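Local atomic coordinates of malate dehydrogenase (PDB entry 3FI9), a protein that probably catalyses the reversible oxidation of malate to oxaloacetate, with NAD as the likely hydride acceptor. Residues G133-I138 and M320-A325; A29-T34 and V243-I248; T156-E161 and T174-Y179; A261-N266 and M277-T282. One frame throughout, in Å; residues are numbered along the deposited sequence.

Overall arrangement
All four contacts are largely buried, so none is a plain surface contact, yet they differ in depth and chemistry. The centre of contact 4 lies about 10 Å from the centre of the chain, nearer than the others, and this is the one with hydrogen bonds between its segments. Contacts 1 and 2 join distant parts of the sequence by apolar packing, the centre of contact 1 about 18 Å from that of the chain and contact 2 close to the second subunit. Contact 3, also touching that subunit, is local in sequence and mixes apolar packing with bonds to flanking residues. Contact 4 is the hub: Tyr264 meets Leu134 and Leu137 of contact 1, Met247 of contact 2 meets Ala261, and Glu278 binds Arg177 and Tyr179 of contact 3.

Contact 1. Residues G133-I138 and M320-A325; sequences GLVTLI and MGIIPA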
loop_
_atom_site.group_PDB
_atom_site.type_symbol
_atom_site.label_atom_id
_atom_site.label_comp_id
_atom_site.label_asym_id
_atom_site.label_seq_id
_atom_site.Cartn_x
_atom_site.Cartn_y
_atom_site.Cartn_z
ATOM N N GLY A 133 -15.430 19.110 2.951
ATOM C CA GLY A 133 -15.896 18.909 1.621
ATOM C C GLY A 133 -16.798 20.042 1.140
ATOM O O GLY A 133 -16.701 20.451 -0.032
ATOM N N LEU A 134 -17.688 20.545 2.002
ATOM C CA LEU A 134 -18.630 21.608 1.523
ATOM C C LEU A 134 -17.887 22.939 1.289
ATOM O O LEU A 134 -18.132 23.663 0.316
ATOM C CB LEU A 134 -19.760 21.801 2.548
ATOM C CG LEU A 134 -20.765 22.938 2.362
ATOM C CD1 LEU A 134 -21.526 22.746 1.081
ATOM C CD2 LEU A 134 -21.768 22.970 3.557
ATOM N N VAL A 135 -16.954 23.241 2.179
ATOM C CA VAL A 135 -16.168 24.469 2.050
ATOM C C VAL A 135 -15.310 24.387 0.804
ATOM O O VAL A 135 -15.220 25.346 0.022
ATOM C CB VAL A 135 -15.242 24.652 3.257
ATOM C CG1 VAL A 135 -14.203 25.738 2.973
ATOM C CG2 VAL A 135 -16.056 24.987 4.531
ATOM N N THR A 136 -14.666 23.244 0.591
ATOM C CA THR A 136 -13.897 23.130 -0.654
ATOM C C THR A 136 -14.743 23.339 -1.889
ATOM O O THR A 136 -14.320 24.052 -2.806
ATOM C CB THR A 136 -13.114 21.793 -0.758
ATOM O OG1 THR A 136 -12.123 21.754 0.249
ATOM C CG2 THR A 136 -12.403 21.681 -2.102
ATOM N N LEU A 137 -15.909 22.671 -1.973
ATOM C CA LEU A 137 -16.822 22.857 -3.092
ATOM C C LEU A 137 -17.145 24.341 -3.327
ATOM O O LEU A 137 -17.050 24.854 -4.448
ATOM C CB LEU A 137 -18.136 22.077 -2.834
ATOM C CG LEU A 137 -19.222 22.141 -3.897
ATOM C CD1 LEU A 137 -18.667 21.867 -5.309
ATOM C CD2 LEU A 137 -20.476 21.272 -3.550
ATOM N N ILE A 138 -17.532 25.024 -2.258
ATOM C CA ILE A 138 -17.948 26.420 -2.354
ATOM C C ILE A 138 -16.829 27.351 -2.864
ATOM O O ILE A 138 -17.012 28.073 -3.865
ATOM C CB ILE A 138 -18.484 26.905 -1.016
ATOM C CG1 ILE A 138 -19.813 26.197 -0.727
ATOM C CG2 ILE A 138 -18.667 28.420 -1.060
ATOM C CD1 ILE A 138 -20.295 26.416 0.707
ATOM N N MET A 320 -18.580 31.799 11.526
ATOM C CA MET A 320 -17.168 32.134 11.560
ATOM C C MET A 320 -16.891 32.995 10.313
ATOM O O MET A 320 -15.805 33.483 10.122
ATOM C CB MET A 320 -16.302 30.873 11.506
ATOM C CG MET A 320 -16.242 29.943 12.766
ATOM S SD MET A 320 -15.421 28.317 12.388
ATOM C CE MET A 320 -15.716 27.413 13.899
ATOM N N GLY A 321 -17.879 33.164 9.453
ATOM C CA GLY A 321 -17.657 33.909 8.188
ATOM C C GLY A 321 -16.894 33.187 7.059
ATOM O O GLY A 321 -16.451 33.824 6.078
ATOM N N ILE A 322 -16.748 31.865 7.170
ATOM C CA ILE A 322 -15.933 31.114 6.224
ATOM C C ILE A 322 -16.811 30.590 5.083
ATOM O O ILE A 322 -16.509 30.724 3.882
ATOM C CB ILE A 322 -15.259 29.902 6.912
ATOM C CG1 ILE A 322 -14.136 30.359 7.847
ATOM C CG2 ILE A 322 -14.727 28.909 5.798
ATOM C CD1 ILE A 322 -13.585 29.250 8.796
ATOM N N ILE A 323 -17.934 30.005 5.486
ATOM C CA ILE A 323 -18.965 29.622 4.548
ATOM C C ILE A 323 -19.897 30.851 4.429
ATOM O O ILE A 323 -20.299 31.431 5.445
ATOM C CB ILE A 323 -19.713 28.386 5.112
ATOM C CG1 ILE A 323 -18.762 27.180 5.240
ATOM C CG2 ILE A 323 -20.939 28.022 4.276
ATOM C CD1 ILE A 323 -19.477 25.883 5.756
ATOM N N PRO A 324 -20.238 31.262 3.201
ATOM C CA PRO A 324 -21.135 32.416 3.061
ATOM C C PRO A 324 -22.543 32.090 3.533
ATOM O O PRO A 324 -22.897 30.903 3.639
ATOM C CB PRO A 324 -21.167 32.666 1.548
ATOM C CG PRO A 324 -20.076 31.806 0.965
ATOM C CD PRO A 324 -19.939 30.636 1.903
ATOM N N ALA A 325 -23.322 33.130 3.842
ATOM C CA ALA A 325 -24.762 32.971 4.093
ATOM C C ALA A 325 -25.392 32.065 3.067
ATOM O O ALA A 325 -25.144 32.175 1.857
ATOM C CB ALA A 325 -25.479 34.333 4.069
#
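Ile138 N donates to Leu134 O at 3.0 Å, a routine helical bond that places these two side chains one turn apart, with Val135 beside them, on the part of helix 129-140 that receives residues 322-324. Ile323 is the residue they share. Its CG1 lies anti to the carbonyl carbon (chi1 -63°), and CD1 continues the chain in extended form toward the helix. Val135 CG2 meets this arm on two atoms, 3.6 Å from Ile323 CG1 and only slightly farther from CD1, the two side chains slanting across one another. Beyond them, Leu134 CD2 comes to 4.3 Å from the same CD1, a looser touch. The other branch of Ile323 is used as well: CG2 sits 4.0 Å from Ile138 CD1, where the side chains cross at about a right angle.

The geometry shows how a chain end is turned back onto a Rossmann-type NAD-binding domain. Helix 297-319 closes in a Schellman motif, with Gly321 at a positive phi of 76°, a backbone shape in which a CB would run into the carbonyl O of Met320, and the chain leaves in a new direction as a loop. Tyr139 OH hydrogen-bonds Ile322 O just outside the helical segment, while Trp329 packs on Leu134, Ile138 and Ile323.

At the loop's far side Ile138 and Pro324 reach toward each other tip to tip, with Ile138 CG2 3.9 Å from Pro324 CD. On the other flank Val135 CG1 faces Ile322 CG2 at 4.3 Å, and helix 94-115 covers both residues.

Contact 2. Residues A29-T34 and V243-I248; sequences AMMRLT and VSIEMI
Met31 and Leu33 set CG anti to the carbonyl carbon (chi1 -77° and -56°), and both side chains head for helix 238-251, where they find Ile245. Beyond CG the methionine runs extended, carrying its thioether to the helix. Its SD stops 3.9 Å from Ile245 CG2, and CE goes on to lie 4.0 Å from Glu246 CG, touching the aliphatic part of that acid and not its carboxylate. Leu33 works through a single methyl: CD1 rests against two isoleucine methyls that lie side by side, 3.6 Å from Ile245 CG2 and 3.8 Å from Ile248 CG2. Ile245 CG2 is therefore shared by Met31 and Leu33.

Between the two apolar residues the chain turns at Arg32, whose positive phi belongs to the Schellman motif that ends helix 19-30. This helix follows the glycine-rich NAD-binding loop predicted at its start, so the contact fastens the far end of the first Rossmann helix to a helix of the C-terminal alpha/beta region. Arg32 turns away, hydrogen-bonding Leu3 O and Glu60 O and making a cation-pi contact with Tyr5. Cys57 of the second subunit packs on Glu246 and Val243 nearby.

Because the closest contacts are all made by carbon and sulfur, the turn after helix 19-30 and helix 238-251 are matched by shape and carry no directional bond between these segments; the Glu246 carboxylate lies beyond the atoms that join them.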
loop_
_atom_site.group_PDB
_atom_site.type_symbol
_atom_site.label_atom_id
_atom_site.label_comp_id
_atom_site.label_asym_id
_atom_site.label_seq_id
_atom_site.Cartn_x
_atom_site.Cartn_y
_atom_site.Cartn_z
ATOM N N ALA A 29 -0.412 4.438 -8.140
ATOM C CA ALA A 29 0.562 3.861 -9.072
ATOM C C ALA A 29 0.247 2.404 -9.389
ATOM O O ALA A 29 0.285 2.001 -10.547
ATOM C CB ALA A 29 1.998 4.019 -8.502
ATOM N N MET A 30 -0.066 1.583 -8.377
ATOM C CA MET A 30 -0.415 0.197 -8.680
ATOM C C MET A 30 -1.610 0.089 -9.601
ATOM O O MET A 30 -1.681 -0.806 -10.464
ATOM C CB MET A 30 -0.742 -0.594 -7.384
ATOM C CG MET A 30 0.474 -0.884 -6.507
ATOM S SD MET A 30 0.154 -1.662 -4.870
ATOM C CE MET A 30 -0.516 -3.259 -5.536
ATOM N N MET A 31 -2.602 0.958 -9.372
ATOM C CA MET A 31 -3.844 0.908 -10.147
ATOM C C MET A 31 -3.644 1.447 -11.586
ATOM O O MET A 31 -4.561 1.427 -12.374
ATOM C CB MET A 31 -4.958 1.712 -9.456
ATOM C CG MET A 31 -5.611 0.996 -8.244
ATOM S SD MET A 31 -7.000 2.032 -7.559
ATOM C CE MET A 31 -7.440 0.975 -6.165
ATOM N N ARG A 32 -2.460 1.987 -11.860
ATOM C CA ARG A 32 -2.140 2.588 -13.149
ATOM C C ARG A 32 -3.216 3.563 -13.588
ATOM O O ARG A 32 -3.743 3.468 -14.701
ATOM C CB ARG A 32 -1.858 1.491 -14.215
ATOM C CG ARG A 32 -0.586 0.699 -13.830
ATOM C CD ARG A 32 -0.351 -0.536 -14.761
ATOM N NE ARG A 32 0.091 -0.133 -16.103
ATOM C CZ ARG A 32 1.311 0.302 -16.388
ATOM N NH1 ARG A 32 2.206 0.421 -15.423
ATOM N NH2 ARG A 32 1.647 0.604 -17.638
ATOM N N LEU A 33 -3.529 4.517 -12.703
ATOM C CA LEU A 33 -4.566 5.501 -13.017
ATOM C C LEU A 33 -4.022 6.470 -14.063
ATOM O O LEU A 33 -4.685 6.715 -15.083
ATOM C CB LEU A 33 -5.007 6.259 -11.768
ATOM C CG LEU A 33 -5.494 5.331 -10.639
ATOM C CD1 LEU A 33 -5.930 6.162 -9.374
ATOM C CD2 LEU A 33 -6.634 4.447 -11.159
ATOM N N THR A 34 -2.836 7.000 -13.802
ATOM C CA THR A 34 -2.138 7.905 -14.749
ATOM C C THR A 34 -0.628 7.819 -14.500
ATOM O O THR A 34 -0.172 7.739 -13.338
ATOM C CB THR A 34 -2.588 9.378 -14.530
ATOM O OG1 THR A 34 -1.790 10.290 -15.298
ATOM C CG2 THR A 34 -2.455 9.757 -13.094
ATOM N N VAL A 243 -9.556 3.191 -0.099
ATOM C CA VAL A 243 -10.963 3.447 -0.491
ATOM C C VAL A 243 -11.084 4.776 -1.292
ATOM O O VAL A 243 -11.712 4.837 -2.378
ATOM C CB VAL A 243 -11.918 3.350 0.731
ATOM C CG1 VAL A 243 -13.349 3.797 0.344
ATOM C CG2 VAL A 243 -11.899 1.871 1.284
ATOM N N SER A 244 -10.390 5.801 -0.790
ATOM C CA SER A 244 -10.300 7.089 -1.485
ATOM C C SER A 244 -9.743 6.925 -2.908
ATOM O O SER A 244 -10.208 7.562 -3.860
ATOM C CB SER A 244 -9.399 8.035 -0.679
ATOM O OG SER A 244 -10.005 8.337 0.608
ATOM N N ILE A 245 -8.710 6.128 -3.034
ATOM C CA ILE A 245 -8.152 5.973 -4.388
ATOM C C ILE A 245 -9.083 5.161 -5.298
ATOM O O ILE A 245 -9.135 5.412 -6.524
ATOM C CB ILE A 245 -6.713 5.447 -4.412
ATOM C CG1 ILE A 245 -5.840 6.320 -3.462
ATOM C CG2 ILE A 245 -6.172 5.447 -5.894
ATOM C CD1 ILE A 245 -5.799 7.875 -3.745
ATOM N N GLU A 246 -9.823 4.203 -4.733
ATOM C CA GLU A 246 -10.852 3.551 -5.552
ATOM C C GLU A 246 -11.834 4.591 -5.999
ATOM O O GLU A 246 -12.340 4.498 -7.133
ATOM C CB GLU A 246 -11.682 2.514 -4.782
ATOM C CG GLU A 246 -11.029 1.241 -4.426
ATOM C CD GLU A 246 -12.006 0.297 -3.693
ATOM O OE1 GLU A 246 -12.305 -0.759 -4.244
ATOM O OE2 GLU A 246 -12.476 0.601 -2.585
ATOM N N MET A 247 -12.170 5.554 -5.116
ATOM C CA MET A 247 -13.108 6.638 -5.547
ATOM C C MET A 247 -12.565 7.441 -6.744
ATOM O O MET A 247 -13.328 7.676 -7.720
ATOM C CB MET A 247 -13.465 7.615 -4.398
ATOM C CG MET A 247 -14.027 6.905 -3.135
ATOM S SD MET A 247 -14.273 8.063 -1.775
ATOM C CE MET A 247 -15.382 9.247 -2.460
ATOM N N ILE A 248 -11.319 7.918 -6.666
ATOM C CA ILE A 248 -10.783 8.732 -7.777
ATOM C C ILE A 248 -10.634 7.869 -9.070
ATOM O O ILE A 248 -10.856 8.329 -10.198
ATOM C CB ILE A 248 -9.456 9.458 -7.409
ATOM C CG1 ILE A 248 -9.316 10.728 -8.263
ATOM C CG2 ILE A 248 -8.195 8.514 -7.528
ATOM C CD1 ILE A 248 -10.357 11.812 -7.931
#

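Contact 3. Residues T156-E161 and T174-Y179; sequences TRLQSE and TNTRTY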
loop_
_atom_site.group_PDB
_atom_site.type_symbol
_atom_site.label_atom_id
_atom_site.label_comp_id
_atom_site.label_asym_id
_atom_site.label_seq_id
_atom_site.Cartn_x
_atom_site.Cartn_y
_atom_site.Cartn_z
ATOM N N THR A 156 -17.998 -0.309 5.263
ATOM C CA THR A 156 -17.097 -1.484 5.186
ATOM C C THR A 156 -16.867 -2.015 6.589
ATOM O O THR A 156 -16.752 -3.232 6.793
ATOM C CB THR A 156 -15.730 -1.152 4.506
ATOM O OG1 THR A 156 -15.004 -0.169 5.284
ATOM C CG2 THR A 156 -15.970 -0.615 3.120
ATOM N N ARG A 157 -16.870 -1.122 7.565
ATOM C CA ARG A 157 -16.695 -1.569 8.941
ATOM C C ARG A 157 -17.979 -2.307 9.376
ATOM O O ARG A 157 -17.926 -3.363 9.992
ATOM C CB ARG A 157 -16.393 -0.391 9.837
ATOM C CG ARG A 157 -14.973 0.128 9.621
ATOM C CD ARG A 157 -14.702 1.409 10.488
ATOM N NE ARG A 157 -13.344 1.878 10.240
ATOM C CZ ARG A 157 -12.899 3.093 10.571
ATOM N NH1 ARG A 157 -13.696 3.961 11.166
ATOM N NH2 ARG A 157 -11.647 3.442 10.313
ATOM N N LEU A 158 -19.131 -1.784 9.007
ATOM C CA LEU A 158 -20.360 -2.532 9.321
ATOM C C LEU A 158 -20.346 -3.921 8.671
ATOM O O LEU A 158 -20.730 -4.917 9.290
ATOM C CB LEU A 158 -21.606 -1.738 8.946
ATOM C CG LEU A 158 -22.970 -2.408 9.180
ATOM C CD1 LEU A 158 -23.218 -2.621 10.644
ATOM C CD2 LEU A 158 -24.093 -1.497 8.634
ATOM N N GLN A 159 -19.909 -3.985 7.422
ATOM C CA GLN A 159 -19.788 -5.271 6.735
ATOM C C GLN A 159 -18.860 -6.211 7.482
ATOM O O GLN A 159 -19.189 -7.387 7.719
ATOM C CB GLN A 159 -19.318 -5.090 5.281
ATOM C CG GLN A 159 -19.293 -6.416 4.474
ATOM C CD GLN A 159 -18.575 -6.277 3.142
ATOM O OE1 GLN A 159 -17.447 -5.769 3.100
ATOM N NE2 GLN A 159 -19.207 -6.733 2.054
ATOM N N SER A 160 -17.695 -5.706 7.854
ATOM C CA SER A 160 -16.737 -6.524 8.581
ATOM C C SER A 160 -17.279 -7.036 9.928
ATOM O O SER A 160 -17.193 -8.228 10.249
ATOM C CB SER A 160 -15.462 -5.718 8.810
ATOM O OG SER A 160 -14.540 -6.455 9.602
ATOM N N GLU A 161 -17.848 -6.131 10.704
ATOM C CA GLU A 161 -18.366 -6.481 12.018
ATOM C C GLU A 161 -19.495 -7.503 11.918
ATOM O O GLU A 161 -19.514 -8.442 12.697
ATOM C CB GLU A 161 -18.774 -5.230 12.821
ATOM C CG GLU A 161 -17.611 -4.245 13.175
ATOM C CD GLU A 161 -16.561 -4.831 14.105
ATOM O OE1 GLU A 161 -16.890 -5.633 15.010
ATOM O OE2 GLU A 161 -15.384 -4.470 13.949
ATOM N N THR A 174 -23.850 -8.440 2.094
ATOM C CA THR A 174 -23.894 -7.626 0.907
ATOM C C THR A 174 -24.671 -6.350 1.187
ATOM O O THR A 174 -25.550 -6.343 2.038
ATOM C CB THR A 174 -24.494 -8.435 -0.265
ATOM O OG1 THR A 174 -25.773 -8.958 0.129
ATOM C CG2 THR A 174 -23.551 -9.617 -0.582
ATOM N N ASN A 175 -24.304 -5.257 0.508
ATOM C CA ASN A 175 -25.098 -4.020 0.561
ATOM C C ASN A 175 -25.289 -3.432 1.963
ATOM O O ASN A 175 -26.390 -2.941 2.302
ATOM C CB ASN A 175 -26.476 -4.234 -0.073
ATOM C CG ASN A 175 -27.007 -2.977 -0.752
ATOM O OD1 ASN A 175 -26.230 -2.150 -1.202
ATOM N ND2 ASN A 175 -28.328 -2.820 -0.807
ATOM N N THR A 176 -24.223 -3.421 2.761
ATOM C CA THR A 176 -24.284 -2.798 4.083
ATOM C C THR A 176 -24.131 -1.304 3.835
ATOM O O THR A 176 -23.243 -0.877 3.070
ATOM C CB THR A 176 -23.108 -3.220 4.959
ATOM O OG1 THR A 176 -21.959 -3.358 4.118
ATOM C CG2 THR A 176 -23.359 -4.542 5.640
ATOM N N ARG A 177 -24.976 -0.511 4.471
ATOM C CA ARG A 177 -25.031 0.909 4.161
ATOM C C ARG A 177 -25.254 1.741 5.405
ATOM O O ARG A 177 -26.148 1.442 6.182
ATOM C CB ARG A 177 -26.167 1.217 3.162
ATOM C CG ARG A 177 -25.911 0.722 1.798
ATOM C CD ARG A 177 -24.723 1.419 1.198
ATOM N NE ARG A 177 -24.606 1.079 -0.205
ATOM C CZ ARG A 177 -23.816 0.125 -0.687
ATOM N NH1 ARG A 177 -23.050 -0.594 0.118
ATOM N NH2 ARG A 177 -23.803 -0.109 -1.996
ATOM N N THR A 178 -24.411 2.763 5.608
ATOM C CA THR A 178 -24.748 3.838 6.518
ATOM C C THR A 178 -24.794 5.128 5.679
ATOM O O THR A 178 -23.966 5.329 4.787
ATOM C CB THR A 178 -23.739 4.020 7.689
ATOM O OG1 THR A 178 -22.544 4.636 7.198
ATOM C CG2 THR A 178 -23.330 2.665 8.345
ATOM N N TYR A 179 -25.702 6.035 6.022
ATOM C CA TYR A 179 -25.797 7.331 5.375
ATOM C C TYR A 179 -25.740 8.468 6.408
ATOM O O TYR A 179 -25.694 8.231 7.646
ATOM C CB TYR A 179 -27.106 7.421 4.560
ATOM C CG TYR A 179 -27.255 6.343 3.514
ATOM C CD1 TYR A 179 -26.338 6.212 2.473
ATOM C CD2 TYR A 179 -28.328 5.469 3.558
ATOM C CE1 TYR A 179 -26.486 5.196 1.526
ATOM C CE2 TYR A 179 -28.493 4.487 2.622
ATOM C CZ TYR A 179 -27.565 4.347 1.619
ATOM O OH TYR A 179 -27.765 3.372 0.680
#
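Helix 153-166 and the chain leading into strand 178-180 come closest at Gln159 and Thr176, whose CA atoms are 5.8 Å apart. Thr176 is pressed against the helix backbone, crossing the Gln159 side chain at about a right angle. Its OG1 lies 3.4 Å from Gln159 CB, while CG2 is 3.8 Å from Gln159 CA. A chi1 of 36° puts OG1 between the backbone N and carbonyl carbon, and the hydroxyl is hydrogen-bonded to Ser155 O, just before the segment.

Leu158 supplies the apolar side. Its CG is anti to the backbone N (chi1 178°), and CD2 reaches 4.2 Å from Thr178 CG2; CG is at the same distance from Thr176 CG2. Gln159 runs extended past Thr176 to a doubly engaged amide, NE2 bonding Val173 O and OE1 bonding Gln170 NE2, so its rotation is fixed from both ends.

On the side of the chain turned from the helix, Arg177 NH1 donates to Thr176 O at 3.0 Å, from above the carbonyl plane but within its own guanidinium plane. Asn175 OD1 stands 3.2 Å above the centre of that guanidinium, and a salt bridge from Arg177 NE to Glu278 joins the NH1 bond in holding the group in place.

His56 of the second subunit packs on Arg157, and its O is hydrogen-bonded by Thr156 OG1. The helix carrying Arg157, predicted to bind substrate, is thus packed on the chain entering strand 178-180, shortly before His182, the predicted proton acceptor, an arrangement consistent with the catalytic region of the lactate/malate dehydrogenase fold.

Contact 4. Residues A261-N266 and M277-T282; sequences AGCYVN and METTIT
Met277 lies at the end of the hairpin partner of strand 261-267 in the large mixed sheet, and its side chain rests against Cys263 and Val265 of that antiparallel neighbour. From CB, 4.0 Å from Cys263 SG, the chain passes to CG, which meets Val265 CG2 at 3.5 Å. This carbon pair is tighter than usual van der Waals contact, and the two side chains approach tip to tip. The bend at chi2 (-85°) leaves SD 3.8 Å from the same Val265 CG2, and a second bend at chi3 sets CE. Ile291 and His288 pack on this side chain from outside the segments.

Past Glu278 the chain swings away into strand 279-282, whose direction stands at 89° to strand 261-266; it pairs instead with strand 285-288. The residues at the corner keep hold of the sheet. Met277 N donates to Ala261 O at 3.1 Å, with the donor tilted out of the carbonyl plane. Thr279 brings two branches: CG2 rests 3.6 Å from Cys263 SG, and OG1 faces back to the start of strand 261-267. Ile281 CD1 then lies 4.0 Å from Ala261 CB, with Met247 of helix 238-251 covering both residues.

The shortest polar contact is the bond in which Ala261 N donates to Thr279 OG1 at 2.9 Å, bent to an N-H...O angle of 134°.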
loop_
_atom_site.group_PDB
_atom_site.type_symbol
_atom_site.label_atom_id
_atom_site.label_comp_id
_atom_site.label_asym_id
_atom_site.label_seq_id
_atom_site.Cartn_x
_atom_site.Cartn_y
_atom_site.Cartn_z
ATOM N N ALA A 261 -20.541 7.642 -0.770
ATOM C CA ALA A 261 -19.556 8.724 -0.749
ATOM C C ALA A 261 -20.261 9.953 -0.203
ATOM O O ALA A 261 -21.482 10.034 -0.244
ATOM C CB ALA A 261 -19.034 9.010 -2.167
ATOM N N GLY A 262 -19.506 10.895 0.312
ATOM C CA GLY A 262 -20.094 12.198 0.678
ATOM C C GLY A 262 -20.294 13.059 -0.561
ATOM O O GLY A 262 -19.405 13.142 -1.441
ATOM N N CYS A 263 -21.479 13.653 -0.692
ATOM C CA CYS A 263 -21.730 14.510 -1.774
ATOM C C CYS A 263 -22.730 15.587 -1.385
ATOM O O CYS A 263 -23.368 15.502 -0.323
ATOM C CB CYS A 263 -22.235 13.715 -2.993
ATOM S SG CYS A 263 -23.921 13.184 -2.800
ATOM N N TYR A 264 -22.829 16.618 -2.228
ATOM C CA TYR A 264 -23.707 17.753 -1.971
ATOM C C TYR A 264 -25.151 17.289 -2.154
ATOM O O TYR A 264 -25.477 16.616 -3.137
ATOM C CB TYR A 264 -23.469 18.886 -2.995
ATOM C CG TYR A 264 -24.259 20.128 -2.606
ATOM C CD1 TYR A 264 -24.081 20.723 -1.358
ATOM C CD2 TYR A 264 -25.143 20.697 -3.491
ATOM C CE1 TYR A 264 -24.841 21.883 -0.990
ATOM C CE2 TYR A 264 -25.872 21.830 -3.166
ATOM C CZ TYR A 264 -25.714 22.412 -1.921
ATOM O OH TYR A 264 -26.461 23.523 -1.652
ATOM N N VAL A 265 -26.005 17.681 -1.205
ATOM C CA VAL A 265 -27.437 17.339 -1.197
ATOM C C VAL A 265 -28.192 18.642 -0.966
ATOM O O VAL A 265 -27.875 19.403 -0.053
ATOM C CB VAL A 265 -27.789 16.371 -0.019
ATOM C CG1 VAL A 265 -29.283 16.150 0.037
ATOM C CG2 VAL A 265 -27.034 15.010 -0.178
ATOM N N ASN A 266 -29.206 18.922 -1.761
ATOM C CA ASN A 266 -30.027 20.092 -1.412
ATOM C C ASN A 266 -31.433 19.812 -1.878
ATOM O O ASN A 266 -31.768 20.180 -2.967
ATOM C CB ASN A 266 -29.511 21.364 -2.088
ATOM C CG ASN A 266 -30.325 22.614 -1.711
ATOM O OD1 ASN A 266 -30.784 22.755 -0.589
ATOM N ND2 ASN A 266 -30.485 23.517 -2.655
ATOM N N MET A 277 -24.222 9.463 1.078
ATOM C CA MET A 277 -25.431 9.184 0.328
ATOM C C MET A 277 -25.259 7.930 -0.514
ATOM O O MET A 277 -24.158 7.404 -0.638
ATOM C CB MET A 277 -25.776 10.380 -0.576
ATOM C CG MET A 277 -26.375 11.589 0.157
ATOM S SD MET A 277 -28.215 11.427 0.394
ATOM C CE MET A 277 -28.276 10.271 1.710
ATOM N N GLU A 278 -26.342 7.464 -1.116
ATOM C CA GLU A 278 -26.238 6.372 -2.097
ATOM C C GLU A 278 -25.825 6.935 -3.439
ATOM O O GLU A 278 -26.663 7.346 -4.256
ATOM C CB GLU A 278 -27.544 5.593 -2.209
ATOM C CG GLU A 278 -27.469 4.343 -3.086
ATOM C CD GLU A 278 -26.508 3.287 -2.558
ATOM O OE1 GLU A 278 -26.198 3.270 -1.348
ATOM O OE2 GLU A 278 -26.069 2.439 -3.355
ATOM N N THR A 279 -24.520 6.907 -3.676
ATOM C CA THR A 279 -23.926 7.638 -4.768
ATOM C C THR A 279 -23.374 6.694 -5.808
ATOM O O THR A 279 -23.078 5.533 -5.510
ATOM C CB THR A 279 -22.744 8.480 -4.245
ATOM O OG1 THR A 279 -22.051 7.758 -3.195
ATOM C CG2 THR A 279 -23.237 9.794 -3.709
ATOM N N THR A 280 -23.248 7.188 -7.037
ATOM C CA THR A 280 -22.407 6.536 -8.021
ATOM C C THR A 280 -21.488 7.606 -8.590
ATOM O O THR A 280 -21.895 8.699 -8.904
ATOM C CB THR A 280 -23.160 5.703 -9.126
ATOM O OG1 THR A 280 -23.036 6.304 -10.428
ATOM C CG2 THR A 280 -24.616 5.515 -8.781
ATOM N N ILE A 281 -20.219 7.262 -8.638
ATOM C CA ILE A 281 -19.201 8.131 -9.141
ATOM C C ILE A 281 -18.776 7.531 -10.463
ATOM O O ILE A 281 -18.465 6.344 -10.549
ATOM C CB ILE A 281 -18.029 8.101 -8.177
ATOM C CG1 ILE A 281 -18.493 8.562 -6.782
ATOM C CG2 ILE A 281 -16.883 8.904 -8.716
ATOM C CD1 ILE A 281 -17.348 8.576 -5.776
ATOM N N THR A 282 -18.856 8.316 -11.529
ATOM C CA THR A 282 -18.410 7.835 -12.832
ATOM C C THR A 282 -17.551 8.940 -13.470
ATOM O O THR A 282 -17.244 9.951 -12.828
ATOM C CB THR A 282 -19.605 7.541 -13.753
ATOM O OG1 THR A 282 -20.193 8.779 -14.120
ATOM C CG2 THR A 282 -20.674 6.710 -13.020
#